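Local coordinates for inner membrane protein (Salmonella typhimurium LT2, PDB 2QJV) that probably isomerises a glucuronate-type sugar acid, as a nickel-bound member of the KduI/IolB family of the cupin superfamily, at residues I42-P45 and E50-L53; C52-A57 and L153-V158; Y70-R75 and Y85-P90. The protein carries 2 engineered substitutions. One frame throughout, in Å; residues are numbered along the deposited sequence. Where two conformers were deposited one is given.

Overall arrangement
Strand 49-55 ties the three contacts together. Interaction 1 places the preceding loop against one face of it, interaction 2 packs Cys52 and Val54, whose side chains point the other way, on strand 154-160 of a second sheet, and interaction 3 secures the loop leading into the neighbouring strand 86-89. Interactions 1 and 2 have centres about 13 Å apart, interactions 2 and 3 about 10 Å. Glu50 of segment 50-53 reaches the other two contacts, with OE2 2.9 Å from Leu153 N and OE1 2.6 Å from Tyr88 OH. Nickel is bound at His91 and His92 and, separately, at His171, His173, Glu186 and His229; Arg51 and Val155 side chains each lie about 12 Å from a bound nickel.

Interaction 1: residues I42-P45 and E50-L53; sequences ITLP and ERCL
Leu44 and Leu53 supply the first, apolar group of contacts, reaching toward each other tip to tip with their CD1 methyls 3.7 Å apart. Leu44 CD1 also lies 4.2 Å from Arg51 CD, so the aliphatic part of the arginine closes the group beside the two leucines. Leu53 also rests on Val107 of strand 104-111 and Leu89 of strand 86-89, which continues the patch into the sheet.

The second group of contacts sets the Pro45 ring against the Arg51 guanidinium. The arginine chain is extended from CG to NE and then turns at chi4 (86°), so that its guanidinium is swung out of line with the chain and offers a face to the proline, whose ring crosses the side chain at about a right angle. Pro45 CD lies over that face, 3.8 Å from Arg51 NH2. Pro45 O stands 3.6 Å from Arg51 NH1, too far for a hydrogen bond. The stronger grip on the charge comes from Asp47, whose OD2 makes a salt bridge with NH2.

The chemistry implies that the loop is held to the strand by hydrophobic and van der Waals packing, the charge of Arg51 probably balanced by Asp47 in the link between them.

Interaction 2: residues C52-A57 and L153-V158; sequences CLVLVA and LLVVEV
Cys52 and Leu153, whose CA atoms are 7.7 Å apart, mark the closest approach of two segments that run in roughly the same direction, draw apart toward their C-terminal ends and share no hydrogen bond. All four side chains that meet between them are apolar or a cysteine, and all are buried. Leu153 comes in with a single methyl: its CD1 lies 3.6 Å from Cys52 N and 4.0 Å from Cys52 CB, touching backbone and side chain of one residue together. Cys52 CB is also 4.2 Å from Val155 CG2, so its methylene is bordered by Leu153 and Val155. SG lies anti to the backbone N (chi1 -176°), leaving CB to make the closest contacts.

Two residues on from Cys52, Val54 meets Val155; the two pass alongside one another, pointing opposite ways, with Val54 CG2 4.2 Å from Val155 CG1. Beyond them the backbones diverge, and Glu157 points inward with its carboxylate occupied by Arg75, His141 and Tyr240. Close by, where the chain turns a corner, lies a classic beta bulge opposite Glu104, formed by Val56 and Ala57.

Face-to-face packing of strands from separate antiparallel sheets, one earlier and one later in the chain, is consistent with the two-domain cupin (bicupin) architecture of the KduI/IolB family.

Interaction 3: residues Y70-R75 and Y85-P90; sequences YRIGQR and YSVYLP
Tyr85, at the entry to strand 86-89 of the cupin-fold sheet that also holds strand 49-55, lays its ring against the loop 70-75 just where that loop leaves a G1 beta bulge, formed by Arg71 and Ile72 opposite Ala60. The Gly73 peptide sits on one face of the ring: Gly73 N is 3.4 Å above the plane and offset toward the rim, while Gly73 CA reaches Tyr85 CD1 at 3.4 Å. At the backbone angles of Gly73 a CB would collide with the carbonyl O of Ile72, which accounts for a glycine here. Ile72 and Gln74 flank that peptide; Ile72 CB is 4.1 Å from Tyr85 CD2, and Gln74 CB is 3.9 Å from Tyr85 CE1, both obliquely placed. The amide of Gln74 stands 70° from the ring plane.

At the phenol end two waters complete the fit. One joins Tyr85 OH to Gly73 O, and the other joins it to Gln74 OE1, donating 2.6 Å to that oxygen, so the hydroxyl is tied back to the loop it covers.

Further along, Val87 continues the contact on the buried side. It and Ile72 both rest on Leu120 of strand 119-121. The Ile72 chain takes CG1 between backbone N and carbonyl carbon (chi1 54°) and crosses Val87 at about a right angle, with Ile72 CD1 pressed to 3.5 Å from Val87 CG2, a carbon pair closer than normal apolar packing.

Interaction 1: residues I42-P45 and E50-L53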
ATOM      1  N   ILE A  42     -29.134 -18.584 -19.848  1.00 37.51           N
ATOM      2  CA  ILE A  42     -28.881 -18.588 -18.427  1.00 40.42           C
ATOM      3  C   ILE A  42     -30.261 -18.563 -17.725  1.00 41.10           C
ATOM      4  O   ILE A  42     -31.260 -18.127 -18.302  1.00 38.42           O
ATOM      5  CB  ILE A  42     -27.990 -17.423 -17.910  1.00 37.96           C
ATOM      6  CG1 ILE A  42     -28.628 -16.044 -18.146  1.00 40.82           C
ATOM      7  CG2 ILE A  42     -26.553 -17.528 -18.525  1.00 42.37           C
ATOM      8  CD1 ILE A  42     -27.899 -14.921 -17.440  1.00 41.76           C
ATOM      9  N   THR A  43     -30.294 -19.066 -16.498  1.00 39.92           N
ATOM     10  CA  THR A  43     -31.504 -19.049 -15.665  1.00 41.59           C
ATOM     11  C   THR A  43     -31.203 -18.232 -14.410  1.00 43.63           C
ATOM     12  O   THR A  43     -30.221 -18.488 -13.718  1.00 44.43           O
ATOM     13  CB  THR A  43     -31.987 -20.468 -15.309  1.00 42.52           C
ATOM     14  OG1 THR A  43     -32.375 -21.157 -16.515  1.00 43.50           O
ATOM     15  CG2 THR A  43     -33.171 -20.425 -14.332  1.00 42.39           C
ATOM     16  N   LEU A  44     -32.033 -17.232 -14.147  1.00 43.59           N
ATOM     17  CA  LEU A  44     -31.914 -16.382 -12.966  1.00 42.68           C
ATOM     18  C   LEU A  44     -32.836 -16.943 -11.901  1.00 42.46           C
ATOM     19  O   LEU A  44     -33.978 -17.296 -12.184  1.00 39.45           O
ATOM     20  CB  LEU A  44     -32.236 -14.936 -13.315  1.00 44.10           C
ATOM     21  CG  LEU A  44     -31.328 -14.373 -14.425  1.00 46.01           C
ATOM     22  CD1 LEU A  44     -31.829 -13.035 -14.844  1.00 45.01           C
ATOM     23  CD2 LEU A  44     -29.858 -14.316 -13.985  1.00 48.72           C
ATOM     24  N   PRO A  45     -32.349 -17.035 -10.649  1.00 43.86           N
ATOM     25  CA  PRO A  45     -33.148 -17.720  -9.661  1.00 42.42           C
ATOM     26  C   PRO A  45     -34.279 -16.919  -9.043  1.00 41.52           C
ATOM     27  O   PRO A  45     -34.289 -15.682  -9.081  1.00 41.89           O
ATOM     28  CB  PRO A  45     -32.113 -18.025  -8.554  1.00 44.83           C
ATOM     29  CG  PRO A  45     -31.155 -16.855  -8.601  1.00 46.19           C
ATOM     30  CD  PRO A  45     -31.071 -16.526 -10.091  1.00 47.22           C
ATOM     31  N   GLU A  50     -34.832  -8.177  -6.488  1.00 36.93           N
ATOM     32  CA  GLU A  50     -35.435  -7.714  -7.735  1.00 37.11           C
ATOM     33  C   GLU A  50     -34.260  -7.469  -8.699  1.00 36.51           C
ATOM     34  O   GLU A  50     -33.105  -7.283  -8.291  1.00 36.46           O
ATOM     35  CB  GLU A  50     -36.304  -6.458  -7.603  1.00 39.66           C
ATOM     36  CG  GLU A  50     -35.577  -5.253  -7.110  1.00 36.30           C
ATOM     37  CD  GLU A  50     -36.379  -3.974  -7.153  1.00 38.16           C
ATOM     38  OE1 GLU A  50     -37.633  -4.011  -7.312  1.00 38.17           O
ATOM     39  OE2 GLU A  50     -35.705  -2.921  -7.007  1.00 35.31           O
ATOM     40  N   ARG A  51     -34.575  -7.535  -9.980  1.00 36.21           N
ATOM     41  CA  ARG A  51     -33.622  -7.395 -11.054  1.00 37.28           C
ATOM     42  C   ARG A  51     -34.118  -6.532 -12.231  1.00 38.39           C
ATOM     43  O   ARG A  51     -35.323  -6.407 -12.506  1.00 39.00           O
ATOM     44  CB  ARG A  51     -33.223  -8.774 -11.608  1.00 37.63           C
ATOM     45  CG  ARG A  51     -32.381  -9.655 -10.696  1.00 41.01           C
ATOM     46  CD  ARG A  51     -32.262 -11.110 -11.169  1.00 41.13           C
ATOM     47  NE  ARG A  51     -31.356 -11.869 -10.284  1.00 42.50           N
ATOM     48  CZ  ARG A  51     -31.711 -12.472  -9.145  1.00 42.41           C
ATOM     49  NH1 ARG A  51     -32.945 -12.407  -8.696  1.00 41.70           N
ATOM     50  NH2 ARG A  51     -30.797 -13.105  -8.411  1.00 48.59           N
ATOM     51  N   CYS A  52     -33.138  -5.931 -12.913  1.00 40.08           N
ATOM     52  CA  CYS A  52     -33.341  -5.197 -14.138  1.00 40.40           C
ATOM     53  C   CYS A  52     -32.292  -5.766 -15.117  1.00 40.13           C
ATOM     54  O   CYS A  52     -31.092  -5.643 -14.930  1.00 39.53           O
ATOM     55  CB  CYS A  52     -33.208  -3.672 -13.967  1.00 41.94           C
ATOM     56  SG  CYS A  52     -33.570  -2.740 -15.484  1.00 43.54           S
ATOM     57  N   LEU A  53     -32.804  -6.479 -16.105  1.00 37.77           N
ATOM     58  CA  LEU A  53     -32.031  -7.117 -17.153  1.00 38.71           C
ATOM     59  C   LEU A  53     -31.867  -6.091 -18.223  1.00 38.37           C
ATOM     60  O   LEU A  53     -32.861  -5.695 -18.841  1.00 44.64           O
ATOM     61  CB  LEU A  53     -32.781  -8.306 -17.729  1.00 38.98           C
ATOM     62  CG  LEU A  53     -32.762  -9.667 -16.999  1.00 46.91           C
ATOM     63  CD1 LEU A  53     -32.795  -9.510 -15.507  1.00 42.66           C
ATOM     64  CD2 LEU A  53     -33.906 -10.547 -17.533  1.00 41.39           C
TER

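Interaction 2: residues C52-A57 and L153-V158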
ATOM      1  N   CYS A  52     -33.138  -5.931 -12.913  1.00 40.08           N
ATOM      2  CA  CYS A  52     -33.341  -5.197 -14.138  1.00 40.40           C
ATOM      3  C   CYS A  52     -32.292  -5.766 -15.117  1.00 40.13           C
ATOM      4  O   CYS A  52     -31.092  -5.643 -14.930  1.00 39.53           O
ATOM      5  CB  CYS A  52     -33.208  -3.672 -13.967  1.00 41.94           C
ATOM      6  SG  CYS A  52     -33.570  -2.740 -15.484  1.00 43.54           S
ATOM      7  N   LEU A  53     -32.804  -6.479 -16.105  1.00 37.77           N
ATOM      8  CA  LEU A  53     -32.031  -7.117 -17.153  1.00 38.71           C
ATOM      9  C   LEU A  53     -31.867  -6.091 -18.223  1.00 38.37           C
ATOM     10  O   LEU A  53     -32.861  -5.695 -18.841  1.00 44.64           O
ATOM     11  CB  LEU A  53     -32.781  -8.306 -17.729  1.00 38.98           C
ATOM     12  CG  LEU A  53     -32.762  -9.667 -16.999  1.00 46.91           C
ATOM     13  CD1 LEU A  53     -32.795  -9.510 -15.507  1.00 42.66           C
ATOM     14  CD2 LEU A  53     -33.906 -10.547 -17.533  1.00 41.39           C
ATOM     15  N   VAL A  54     -30.652  -5.635 -18.438  1.00 39.06           N
ATOM     16  CA  VAL A  54     -30.364  -4.622 -19.456  1.00 38.57           C
ATOM     17  C   VAL A  54     -29.633  -5.297 -20.625  1.00 37.66           C
ATOM     18  O   VAL A  54     -28.597  -5.964 -20.434  1.00 40.33           O
ATOM     19  CB  VAL A  54     -29.563  -3.436 -18.913  1.00 39.67           C
ATOM     20  CG1 VAL A  54     -29.270  -2.413 -20.070  1.00 38.34           C
ATOM     21  CG2 VAL A  54     -30.291  -2.762 -17.711  1.00 37.93           C
ATOM     22  N   LEU A  55     -30.226  -5.181 -21.826  1.00 39.10           N
ATOM     23  CA  LEU A  55     -29.595  -5.688 -23.064  1.00 39.25           C
ATOM     24  C   LEU A  55     -28.648  -4.592 -23.563  1.00 39.23           C
ATOM     25  O   LEU A  55     -29.061  -3.601 -24.193  1.00 38.96           O
ATOM     26  CB  LEU A  55     -30.630  -6.116 -24.121  1.00 40.22           C
ATOM     27  CG  LEU A  55     -31.443  -7.418 -23.897  1.00 39.64           C
ATOM     28  CD1 LEU A  55     -32.282  -7.426 -22.620  1.00 40.63           C
ATOM     29  CD2 LEU A  55     -32.368  -7.721 -25.113  1.00 38.71           C
ATOM     30  N   VAL A  56     -27.388  -4.734 -23.177  1.00 38.46           N
ATOM     31  CA  VAL A  56     -26.347  -3.753 -23.504  1.00 39.62           C
ATOM     32  C   VAL A  56     -26.067  -3.772 -25.036  1.00 37.91           C
ATOM     33  O   VAL A  56     -25.867  -2.739 -25.677  1.00 38.89           O
ATOM     34  CB  VAL A  56     -25.020  -3.946 -22.670  1.00 37.69           C
ATOM     35  CG1 VAL A  56     -23.986  -2.856 -23.100  1.00 37.51           C
ATOM     36  CG2 VAL A  56     -25.252  -3.988 -21.106  1.00 36.91           C
ATOM     37  N   ALA A  57     -26.076  -4.973 -25.592  1.00 35.95           N
ATOM     38  CA  ALA A  57     -25.863  -5.227 -27.010  1.00 36.84           C
ATOM     39  C   ALA A  57     -26.421  -6.618 -27.364  1.00 36.38           C
ATOM     40  O   ALA A  57     -26.240  -7.600 -26.624  1.00 36.97           O
ATOM     41  CB  ALA A  57     -24.399  -5.128 -27.361  1.00 35.95           C
ATOM     42  N   LEU A 153     -34.021  -0.600  -7.069  1.00 38.66           N
ATOM     43  CA  LEU A 153     -33.156  -0.309  -8.233  1.00 38.68           C
ATOM     44  C   LEU A 153     -33.341   1.046  -8.912  1.00 37.62           C
ATOM     45  O   LEU A 153     -34.461   1.494  -9.176  1.00 35.75           O
ATOM     46  CB  LEU A 153     -33.287  -1.416  -9.312  1.00 37.94           C
ATOM     47  CG  LEU A 153     -32.662  -2.792  -9.031  1.00 38.24           C
ATOM     48  CD1 LEU A 153     -33.249  -3.895  -9.995  1.00 35.80           C
ATOM     49  CD2 LEU A 153     -31.110  -2.746  -9.060  1.00 37.84           C
ATOM     50  N   LEU A 154     -32.198   1.673  -9.205  1.00 38.19           N
ATOM     51  CA  LEU A 154     -32.116   2.891  -9.982  1.00 37.21           C
ATOM     52  C   LEU A 154     -31.060   2.548 -11.030  1.00 37.22           C
ATOM     53  O   LEU A 154     -29.975   2.124 -10.676  1.00 36.73           O
ATOM     54  CB  LEU A 154     -31.709   4.076  -9.127  1.00 37.19           C
ATOM     55  CG  LEU A 154     -32.671   4.482  -7.981  1.00 35.74           C
ATOM     56  CD1 LEU A 154     -31.984   5.443  -6.981  1.00 36.95           C
ATOM     57  CD2 LEU A 154     -33.931   5.076  -8.571  1.00 34.83           C
ATOM     58  N   VAL A 155     -31.403   2.719 -12.306  1.00 37.08           N
ATOM     59  CA  VAL A 155     -30.539   2.330 -13.440  1.00 35.85           C
ATOM     60  C   VAL A 155     -30.512   3.447 -14.484  1.00 37.01           C
ATOM     61  O   VAL A 155     -31.548   4.007 -14.861  1.00 37.15           O
ATOM     62  CB  VAL A 155     -30.961   0.970 -14.092  1.00 37.55           C
ATOM     63  CG1 VAL A 155     -29.995   0.549 -15.222  1.00 35.32           C
ATOM     64  CG2 VAL A 155     -31.100  -0.155 -13.030  1.00 37.35           C
ATOM     65  N   VAL A 156     -29.297   3.799 -14.907  1.00 38.60           N
ATOM     66  CA  VAL A 156     -29.102   4.835 -15.910  1.00 36.75           C
ATOM     67  C   VAL A 156     -27.879   4.459 -16.769  1.00 37.52           C
ATOM     68  O   VAL A 156     -26.982   3.778 -16.295  1.00 37.11           O
ATOM     69  CB  VAL A 156     -28.912   6.233 -15.223  1.00 38.66           C
ATOM     70  CG1 VAL A 156     -27.642   6.246 -14.340  1.00 35.79           C
ATOM     71  CG2 VAL A 156     -28.878   7.393 -16.229  1.00 34.01           C
ATOM     72  N   GLU A 157     -27.879   4.884 -18.033  1.00 36.95           N
ATOM     73  CA  GLU A 157     -26.705   4.758 -18.903  1.00 35.84           C
ATOM     74  C   GLU A 157     -26.371   6.183 -19.438  1.00 35.81           C
ATOM     75  O   GLU A 157     -27.256   7.011 -19.722  1.00 37.60           O
ATOM     76  CB  GLU A 157     -26.861   3.645 -19.969  1.00 38.53           C
ATOM     77  CG  GLU A 157     -27.879   3.887 -21.012  1.00 40.39           C
ATOM     78  CD  GLU A 157     -28.072   2.755 -21.997  1.00 38.24           C
ATOM     79  OE1 GLU A 157     -27.570   1.615 -21.804  1.00 40.67           O
ATOM     80  OE2 GLU A 157     -28.848   3.000 -22.914  1.00 40.28           O
ATOM     81  N   VAL A 158     -25.073   6.474 -19.522  1.00 34.88           N
ATOM     82  CA  VAL A 158     -24.550   7.768 -19.915  1.00 33.94           C
ATOM     83  C   VAL A 158     -23.442   7.643 -20.980  1.00 33.26           C
ATOM     84  O   VAL A 158     -22.619   6.719 -20.912  1.00 34.62           O
ATOM     85  CB  VAL A 158     -23.997   8.524 -18.660  1.00 32.43           C
ATOM     86  CG1 VAL A 158     -23.437   9.923 -19.031  1.00 28.63           C
ATOM     87  CG2 VAL A 158     -25.074   8.627 -17.563  1.00 33.19           C
TER

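Interaction 3: residues Y70-R75 and Y85-P90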
ATOM      1  N   TYR A  70     -40.074 -12.105 -26.830  1.00 33.83           N
ATOM      2  CA  TYR A  70     -39.303 -12.750 -27.902  1.00 33.79           C
ATOM      3  C   TYR A  70     -38.391 -11.807 -28.675  1.00 34.83           C
ATOM      4  O   TYR A  70     -38.858 -10.794 -29.222  1.00 36.15           O
ATOM      5  CB  TYR A  70     -40.241 -13.401 -28.913  1.00 34.31           C
ATOM      6  CG  TYR A  70     -39.506 -14.112 -30.054  1.00 34.41           C
ATOM      7  CD1 TYR A  70     -38.722 -15.251 -29.800  1.00 35.92           C
ATOM      8  CD2 TYR A  70     -39.581 -13.640 -31.374  1.00 29.43           C
ATOM      9  CE1 TYR A  70     -38.040 -15.900 -30.827  1.00 34.92           C
ATOM     10  CE2 TYR A  70     -38.930 -14.305 -32.403  1.00 33.37           C
ATOM     11  CZ  TYR A  70     -38.154 -15.427 -32.128  1.00 36.83           C
ATOM     12  OH  TYR A  70     -37.501 -16.067 -33.161  1.00 41.79           O
ATOM     13  N   ARG A  71     -37.106 -12.150 -28.780  0.50 34.80           N
ATOM     14  CA  ARG A  71     -36.155 -11.361 -29.585  0.50 35.54           C
ATOM     15  C   ARG A  71     -36.241  -9.864 -29.328  0.50 36.16           C
ATOM     16  O   ARG A  71     -36.408  -9.071 -30.256  0.50 36.41           O
ATOM     17  CB  ARG A  71     -36.365 -11.619 -31.090  0.50 36.95           C
ATOM     18  CG  ARG A  71     -35.679 -12.839 -31.631  0.50 34.35           C
ATOM     19  CD  ARG A  71     -35.897 -12.953 -33.133  0.50 34.78           C
ATOM     20  NE  ARG A  71     -35.323 -11.848 -33.904  0.50 33.71           N
ATOM     21  CZ  ARG A  71     -34.105 -11.816 -34.449  0.50 32.84           C
ATOM     22  NH1 ARG A  71     -33.238 -12.827 -34.351  0.50 33.16           N
ATOM     23  NH2 ARG A  71     -33.758 -10.739 -35.129  0.50 42.71           N
ATOM     24  N   ILE A  72     -36.171  -9.479 -28.062  1.00 37.22           N
ATOM     25  CA  ILE A  72     -36.188  -8.053 -27.708  1.00 37.23           C
ATOM     26  C   ILE A  72     -34.742  -7.547 -27.846  1.00 36.72           C
ATOM     27  O   ILE A  72     -33.785  -8.328 -27.955  1.00 36.44           O
ATOM     28  CB  ILE A  72     -36.862  -7.761 -26.322  1.00 37.57           C
ATOM     29  CG1 ILE A  72     -36.219  -8.609 -25.194  1.00 37.04           C
ATOM     30  CG2 ILE A  72     -38.372  -7.974 -26.456  1.00 35.63           C
ATOM     31  CD1 ILE A  72     -36.493  -8.158 -23.736  1.00 35.90           C
ATOM     32  N   GLY A  73     -34.592  -6.239 -27.879  1.00 37.91           N
ATOM     33  CA  GLY A  73     -33.302  -5.618 -28.115  1.00 37.02           C
ATOM     34  C   GLY A  73     -33.361  -4.971 -29.488  1.00 38.06           C
ATOM     35  O   GLY A  73     -34.372  -5.052 -30.186  1.00 37.25           O
ATOM     36  N   GLN A  74     -32.279  -4.317 -29.861  1.00 36.26           N
ATOM     37  CA  GLN A  74     -32.139  -3.694 -31.164  1.00 38.38           C
ATOM     38  C   GLN A  74     -30.662  -3.422 -31.463  1.00 36.21           C
ATOM     39  O   GLN A  74     -30.108  -3.931 -32.434  1.00 35.08           O
ATOM     40  CB  GLN A  74     -32.952  -2.400 -31.224  1.00 38.10           C
ATOM     41  CG  GLN A  74     -33.003  -1.726 -32.571  1.00 40.71           C
ATOM     42  CD  GLN A  74     -33.733  -0.391 -32.473  1.00 44.63           C
ATOM     43  OE1 GLN A  74     -34.325  -0.025 -31.423  1.00 50.80           O
ATOM     44  NE2 GLN A  74     -33.651   0.358 -33.524  1.00 41.71           N
ATOM     45  N   ARG A  75     -30.037  -2.583 -30.655  1.00 36.99           N
ATOM     46  CA  ARG A  75     -28.639  -2.218 -30.887  1.00 37.48           C
ATOM     47  C   ARG A  75     -27.699  -3.423 -30.721  1.00 36.26           C
ATOM     48  O   ARG A  75     -27.873  -4.275 -29.826  1.00 35.82           O
ATOM     49  CB  ARG A  75     -28.226  -1.064 -29.967  1.00 37.19           C
ATOM     50  CG  ARG A  75     -27.999  -1.408 -28.507  1.00 37.31           C
ATOM     51  CD  ARG A  75     -27.993  -0.156 -27.650  1.00 38.94           C
ATOM     52  NE  ARG A  75     -27.498  -0.482 -26.320  1.00 39.93           N
ATOM     53  CZ  ARG A  75     -27.534   0.309 -25.258  1.00 39.92           C
ATOM     54  NH1 ARG A  75     -28.112   1.491 -25.308  1.00 39.00           N
ATOM     55  NH2 ARG A  75     -27.009  -0.120 -24.115  1.00 36.64           N
ATOM     56  N   TYR A  85     -33.176  -2.011 -24.544  1.00 39.55           N
ATOM     57  CA  TYR A  85     -34.310  -2.743 -24.037  1.00 39.31           C
ATOM     58  C   TYR A  85     -33.873  -3.348 -22.690  1.00 39.25           C
ATOM     59  O   TYR A  85     -32.734  -3.815 -22.539  1.00 38.80           O
ATOM     60  CB  TYR A  85     -34.759  -3.884 -24.956  1.00 37.96           C
ATOM     61  CG  TYR A  85     -35.526  -3.441 -26.163  1.00 37.36           C
ATOM     62  CD1 TYR A  85     -34.889  -2.796 -27.227  1.00 35.59           C
ATOM     63  CD2 TYR A  85     -36.887  -3.708 -26.274  1.00 39.64           C
ATOM     64  CE1 TYR A  85     -35.613  -2.407 -28.366  1.00 40.66           C
ATOM     65  CE2 TYR A  85     -37.604  -3.351 -27.398  1.00 40.23           C
ATOM     66  CZ  TYR A  85     -36.965  -2.696 -28.442  1.00 44.30           C
ATOM     67  OH  TYR A  85     -37.714  -2.310 -29.528  1.00 44.50           O
ATOM     68  N   SER A  86     -34.803  -3.365 -21.738  1.00 39.33           N
ATOM     69  CA  SER A  86     -34.593  -3.942 -20.428  1.00 39.57           C
ATOM     70  C   SER A  86     -35.865  -4.655 -19.973  1.00 39.19           C
ATOM     71  O   SER A  86     -36.965  -4.391 -20.470  1.00 38.97           O
ATOM     72  CB  SER A  86     -34.218  -2.864 -19.382  1.00 38.13           C
ATOM     73  OG  SER A  86     -33.146  -2.077 -19.868  1.00 42.28           O
ATOM     74  N   VAL A  87     -35.704  -5.581 -19.031  1.00 39.62           N
ATOM     75  CA  VAL A  87     -36.838  -6.269 -18.405  1.00 39.98           C
ATOM     76  C   VAL A  87     -36.705  -6.170 -16.885  1.00 39.53           C
ATOM     77  O   VAL A  87     -35.652  -6.533 -16.322  1.00 38.96           O
ATOM     78  CB  VAL A  87     -36.964  -7.747 -18.806  1.00 37.43           C
ATOM     79  CG1 VAL A  87     -38.134  -8.406 -17.995  1.00 34.40           C
ATOM     80  CG2 VAL A  87     -37.130  -7.851 -20.317  1.00 37.90           C
ATOM     81  N   TYR A  88     -37.747  -5.617 -16.254  1.00 39.59           N
ATOM     82  CA  TYR A  88     -37.840  -5.558 -14.804  1.00 38.11           C
ATOM     83  C   TYR A  88     -38.413  -6.882 -14.268  1.00 37.54           C
ATOM     84  O   TYR A  88     -39.461  -7.340 -14.732  1.00 35.63           O
ATOM     85  CB  TYR A  88     -38.687  -4.351 -14.309  1.00 37.92           C
ATOM     86  CG  TYR A  88     -38.928  -4.457 -12.818  1.00 38.37           C
ATOM     87  CD1 TYR A  88     -37.951  -4.063 -11.898  1.00 40.99           C
ATOM     88  CD2 TYR A  88     -40.096  -5.052 -12.311  1.00 35.68           C
ATOM     89  CE1 TYR A  88     -38.163  -4.219 -10.538  1.00 37.12           C
ATOM     90  CE2 TYR A  88     -40.303  -5.210 -10.947  1.00 37.53           C
ATOM     91  CZ  TYR A  88     -39.333  -4.797 -10.076  1.00 41.70           C
ATOM     92  OH  TYR A  88     -39.534  -4.968  -8.728  1.00 38.54           O
ATOM     93  N   LEU A  89     -37.725  -7.479 -13.284  1.00 37.29           N
ATOM     94  CA  LEU A  89     -38.170  -8.694 -12.627  1.00 37.89           C
ATOM     95  C   LEU A  89     -38.315  -8.436 -11.133  1.00 36.63           C
ATOM     96  O   LEU A  89     -37.349  -8.047 -10.498  1.00 38.62           O
ATOM     97  CB  LEU A  89     -37.187  -9.866 -12.815  1.00 39.82           C
ATOM     98  CG  LEU A  89     -36.757 -10.325 -14.184  1.00 39.21           C
ATOM     99  CD1 LEU A  89     -35.698 -11.445 -14.043  1.00 38.08           C
ATOM    100  CD2 LEU A  89     -38.020 -10.746 -14.986  1.00 35.41           C
ATOM    101  N   PRO A  90     -39.514  -8.668 -10.577  1.00 38.23           N
ATOM    102  CA  PRO A  90     -39.674  -8.545  -9.122  1.00 36.45           C
ATOM    103  C   PRO A  90     -38.976  -9.725  -8.462  1.00 36.26           C
ATOM    104  O   PRO A  90     -38.478 -10.644  -9.148  1.00 37.38           O
ATOM    105  CB  PRO A  90     -41.181  -8.615  -8.927  1.00 37.29           C
ATOM    106  CG  PRO A  90     -41.648  -9.462 -10.059  1.00 39.69           C
ATOM    107  CD  PRO A  90     -40.759  -9.107 -11.217  1.00 35.03           C
TER
HETATM  108  O   HOH W   1     -36.383  -3.637 -32.027  1.00 49.91           O
HETATM  109  O   HOH W   2     -36.909  -0.061 -30.866  1.00 47.19           O